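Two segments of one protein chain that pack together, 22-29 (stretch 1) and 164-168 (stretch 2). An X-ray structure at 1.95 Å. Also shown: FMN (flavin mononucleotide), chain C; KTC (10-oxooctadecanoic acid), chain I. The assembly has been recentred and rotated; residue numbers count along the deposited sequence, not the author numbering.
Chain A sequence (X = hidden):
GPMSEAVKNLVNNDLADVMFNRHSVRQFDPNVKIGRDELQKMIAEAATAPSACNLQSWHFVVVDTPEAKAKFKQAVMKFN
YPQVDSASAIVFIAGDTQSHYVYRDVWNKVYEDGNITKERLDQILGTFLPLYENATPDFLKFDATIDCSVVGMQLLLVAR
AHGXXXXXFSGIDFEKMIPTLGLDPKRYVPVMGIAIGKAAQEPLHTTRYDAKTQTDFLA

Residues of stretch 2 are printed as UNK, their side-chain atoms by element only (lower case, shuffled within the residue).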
# COMPACT_ATOMS: atom_id res chain seq x y z
N ARG A 22 9.56 -5.38 8.73
CA ARG A 22 8.41 -6.18 8.33
C ARG A 22 8.87 -7.37 7.49
O ARG A 22 9.64 -7.20 6.55
CB ARG A 22 7.40 -5.34 7.52
CG ARG A 22 6.16 -6.13 7.13
CD ARG A 22 5.52 -5.63 5.86
NE ARG A 22 6.49 -5.57 4.77
CZ ARG A 22 6.89 -6.62 4.05
NH1 ARG A 22 6.39 -7.84 4.29
NH2 ARG A 22 7.78 -6.44 3.09
N HIS A 23 8.38 -8.56 7.82
CA HIS A 23 8.61 -9.72 6.98
C HIS A 23 7.32 -10.47 6.81
O HIS A 23 6.46 -10.44 7.69
CB HIS A 23 9.69 -10.64 7.59
CG HIS A 23 11.01 -9.97 7.80
ND1 HIS A 23 11.96 -9.88 6.81
CD2 HIS A 23 11.54 -9.38 8.90
CE1 HIS A 23 13.02 -9.24 7.29
NE2 HIS A 23 12.79 -8.93 8.55
N SER A 24 7.19 -11.17 5.69
CA SER A 24 6.11 -12.12 5.52
C SER A 24 6.24 -13.25 6.52
O SER A 24 7.22 -14.00 6.50
CB SER A 24 6.09 -12.67 4.11
OG SER A 24 5.44 -11.76 3.23
N VAL A 25 5.25 -13.36 7.40
CA VAL A 25 5.19 -14.48 8.34
C VAL A 25 4.07 -15.43 7.91
O VAL A 25 2.96 -14.98 7.64
CB VAL A 25 4.98 -14.00 9.78
CG1 VAL A 25 4.77 -15.17 10.74
CG2 VAL A 25 6.18 -13.14 10.22
N ARG A 26 4.38 -16.73 7.82
CA ARG A 26 3.46 -17.69 7.24
C ARG A 26 3.02 -18.75 8.25
O ARG A 26 2.01 -19.43 8.05
CB ARG A 26 4.09 -18.36 6.02
CG ARG A 26 4.21 -17.44 4.81
CD ARG A 26 5.06 -18.04 3.69
NE ARG A 26 5.26 -17.06 2.62
CZ ARG A 26 6.26 -16.19 2.58
NH1 ARG A 26 7.18 -16.16 3.55
NH2 ARG A 26 6.35 -15.33 1.56
N GLN A 27 3.76 -18.87 9.34
CA GLN A 27 3.38 -19.79 10.41
C GLN A 27 3.14 -19.00 11.66
O GLN A 27 4.04 -18.34 12.17
CB GLN A 27 4.46 -20.85 10.65
CG GLN A 27 4.76 -21.72 9.46
CD GLN A 27 5.71 -22.86 9.83
OE1 GLN A 27 5.93 -23.14 11.02
NE2 GLN A 27 6.28 -23.50 8.82
N PHE A 28 1.91 -19.04 12.16
CA PHE A 28 1.58 -18.27 13.34
C PHE A 28 1.40 -19.17 14.53
O PHE A 28 1.27 -20.37 14.39
CB PHE A 28 0.33 -17.43 13.08
CG PHE A 28 0.42 -16.61 11.83
CD1 PHE A 28 0.00 -17.13 10.61
CD2 PHE A 28 0.96 -15.33 11.87
CE1 PHE A 28 0.09 -16.37 9.46
CE2 PHE A 28 1.05 -14.57 10.73
CZ PHE A 28 0.63 -15.09 9.52
N ASP A 29 1.42 -18.58 15.72
CA ASP A 29 1.09 -19.32 16.93
C ASP A 29 -0.41 -19.60 16.96
O ASP A 29 -1.22 -18.68 17.09
CB ASP A 29 1.52 -18.54 18.16
CG ASP A 29 1.33 -19.33 19.45
OD1 ASP A 29 0.68 -20.40 19.41
OD2 ASP A 29 1.81 -18.88 20.51
N UNK A 164 1.39 -7.83 16.10
CA UNK A 164 1.23 -9.07 15.35
C UNK A 164 2.19 -9.13 14.17
O UNK A 164 3.15 -8.36 14.08
c UNK A 164 -1.91 -10.22 18.13
c UNK A 164 -1.05 -10.19 17.05
o UNK A 164 -3.78 -9.35 19.29
c UNK A 164 -0.22 -9.22 14.88
c UNK A 164 -3.09 -8.34 17.23
c UNK A 164 -2.22 -8.32 16.14
c UNK A 164 -1.18 -9.24 16.04
c UNK A 164 -2.93 -9.31 18.21
N UNK A 165 1.91 -10.05 13.26
CA UNK A 165 2.62 -10.13 11.99
C UNK A 165 1.66 -10.67 10.96
O UNK A 165 0.53 -11.01 11.30
c UNK A 165 5.05 -10.22 12.62
o UNK A 165 5.57 -9.35 11.88
o UNK A 165 5.45 -10.46 13.78
c UNK A 165 3.87 -11.00 12.10
N UNK A 166 2.10 -10.77 9.71
CA UNK A 166 1.17 -10.97 8.62
C UNK A 166 1.82 -11.38 7.31
O UNK A 166 3.00 -11.13 7.07
c UNK A 166 0.33 -9.67 8.41
N UNK A 167 1.02 -12.01 6.46
CA UNK A 167 1.44 -12.35 5.12
C UNK A 167 0.35 -11.95 4.15
O UNK A 167 -0.82 -12.28 4.36
c UNK A 167 1.75 -13.85 4.99
c UNK A 167 1.91 -14.30 3.54
n UNK A 167 2.88 -13.71 2.85
o UNK A 167 1.18 -15.16 3.05
N UNK A 168 0.73 -11.23 3.09
CA UNK A 168 -0.19 -10.94 2.00
C UNK A 168 -0.04 -12.06 0.98
O UNK A 168 1.06 -12.58 0.79
c UNK A 168 0.10 -9.56 1.37
N1 FMN C . 3.46 -15.36 -0.12
C2 FMN C . 3.04 -16.68 -0.13
O2 FMN C . 3.58 -17.50 0.59
N3 FMN C . 2.02 -17.09 -0.95
C4 FMN C . 1.40 -16.17 -1.77
O4 FMN C . 0.50 -16.53 -2.51
C4A FMN C . 1.82 -14.85 -1.77
N5 FMN C . 1.20 -13.95 -2.60
C5A FMN C . 1.58 -12.63 -2.61
C6 FMN C . 0.90 -11.78 -3.46
C7 FMN C . 1.24 -10.44 -3.50
C7M FMN C . 0.51 -9.50 -4.40
C8 FMN C . 2.26 -9.97 -2.69
C8M FMN C . 2.58 -8.52 -2.76
C9 FMN C . 2.94 -10.83 -1.83
C9A FMN C . 2.60 -12.19 -1.79
N10 FMN C . 3.25 -13.11 -0.96
C10 FMN C . 2.85 -14.44 -0.95
C1' FMN C . 4.38 -12.71 -0.04
C2' FMN C . 5.66 -12.45 -0.87
O2' FMN C . 6.24 -13.66 -1.30
C3' FMN C . 6.69 -11.63 -0.11
O3' FMN C . 6.16 -10.33 0.08
C4' FMN C . 8.04 -11.47 -0.84
O4' FMN C . 8.71 -12.70 -1.01
C5' FMN C . 8.94 -10.52 -0.06
O5' FMN C . 9.17 -10.98 1.25
P FMN C . 8.74 -10.07 2.51
O1P FMN C . 9.08 -10.87 3.75
O2P FMN C . 7.25 -9.77 2.45
O3P FMN C . 9.51 -8.77 2.52
O1 KTC I . 10.03 -21.48 3.88
C17 KTC I . 9.64 -20.34 3.64
O KTC I . 9.70 -19.39 4.58
C16 KTC I . 9.09 -19.99 2.28
C15 KTC I . 9.91 -18.86 1.69
C14 KTC I . 9.03 -17.88 0.93
C13 KTC I . 8.38 -18.55 -0.28
C12 KTC I . 7.58 -17.54 -1.10
C11 KTC I . 7.30 -18.10 -2.48
C10 KTC I . 6.49 -17.10 -3.32
C9 KTC I . 5.05 -17.02 -2.85
C8 KTC I . 4.40 -15.88 -3.57
O2 KTC I . 4.77 -14.72 -3.37
C7 KTC I . 3.28 -16.16 -4.55
C6 KTC I . 2.81 -14.85 -5.15
C5 KTC I . 1.36 -14.97 -5.59
C4 KTC I . 1.29 -15.32 -7.07
C3 KTC I . -0.01 -16.05 -7.32
C2 KTC I . -0.66 -15.58 -8.62
C1 KTC I . -1.51 -16.69 -9.23
C KTC I . -2.51 -17.28 -8.26
O HOH W 1 4.01 -8.87 5.89
O HOH W 2 4.57 -9.16 9.19
O HOH W 3 8.17 -9.37 10.52
O HOH W 4 3.26 -10.08 3.15

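Position 164 carries eight side-chain atoms: one carbon leading to a six-carbon ring that bears a single oxygen. The CA-to-CB bond points sideways, and the nearest approach, from CB at 164 to Phe-28 CD2, is 6.9 Å. A phenol on a methylene is tyrosine, Tyr-164; its hydroxyl is hydrogen-bonded elsewhere in the structure, and stretch 1 covers none of the residue.

Position 165 has four side-chain atoms, two carbons with two oxygens on the second. Its CB points toward stretch 1 and lies 3.7 Å from Val-25 CG2. A carboxylate one methylene from the backbone is aspartate, Asp-165. The short methylene packs on the valine methyl, while waters 2 and 3 lie within hydrogen-bonding reach, each 2.9 Å from Asp-165 OD1; water 2 is also placed to donate to His-23 O, and water 3 accepts from His-23 N. A carboxylate suits this watery margin because its oxygens can accept more than one hydrogen bond.

At position 166 there is one side-chain carbon, CB, directed away from stretch 1 and 5.5 Å from Phe-28 CE2. A lone carbon means alanine, Ala-166. The residue is buried, and its methyl, which makes no contact with stretch 1, leaves the contact to the backbone: Val-25 N donates to Ala-166 O across 3.2 Å at a nearly straight 169°.

Position 167 shows two carbons, the second carrying one oxygen and one nitrogen, with CB toward stretch 1 and 3.1 Å from Val-25 O. A primary amide on one methylene is asparagine, Asn-167. Asn-167 ND2 donates a weak hydrogen bond to Ser-24 OG at 3.2 Å and also lies over one face of the Arg-26 guanidinium. An amide is apt here because its nitrogen can donate to the serine while its oxygen is satisfied elsewhere in the structure.

Position 168 again has a single side-chain carbon, its CA-to-CB bond sideways and CB 6.1 Å from Ser-24 OG: alanine, Ala-168. It is buried, and its methyl also makes no contact with stretch 1; the backbone links instead through water 4, which accepts from Ala-168 N and donates to Ser-24 OG.

The contact combines one good backbone hydrogen bond, a weak amide-to-hydroxyl bond and bridging waters with the packing of Val-25 and Phe-28, whose CE2 lies 3.6 Å from Asp-165 O. The flavin mononucleotide adds a further link: Ser-24 N donates to FMN O1P and Arg-26 NE to FMN O2, each at 2.7 Å, while Ala-168 O sits 2.9 Å from FMN N10.

Stretch 2 (164-168) YDANA
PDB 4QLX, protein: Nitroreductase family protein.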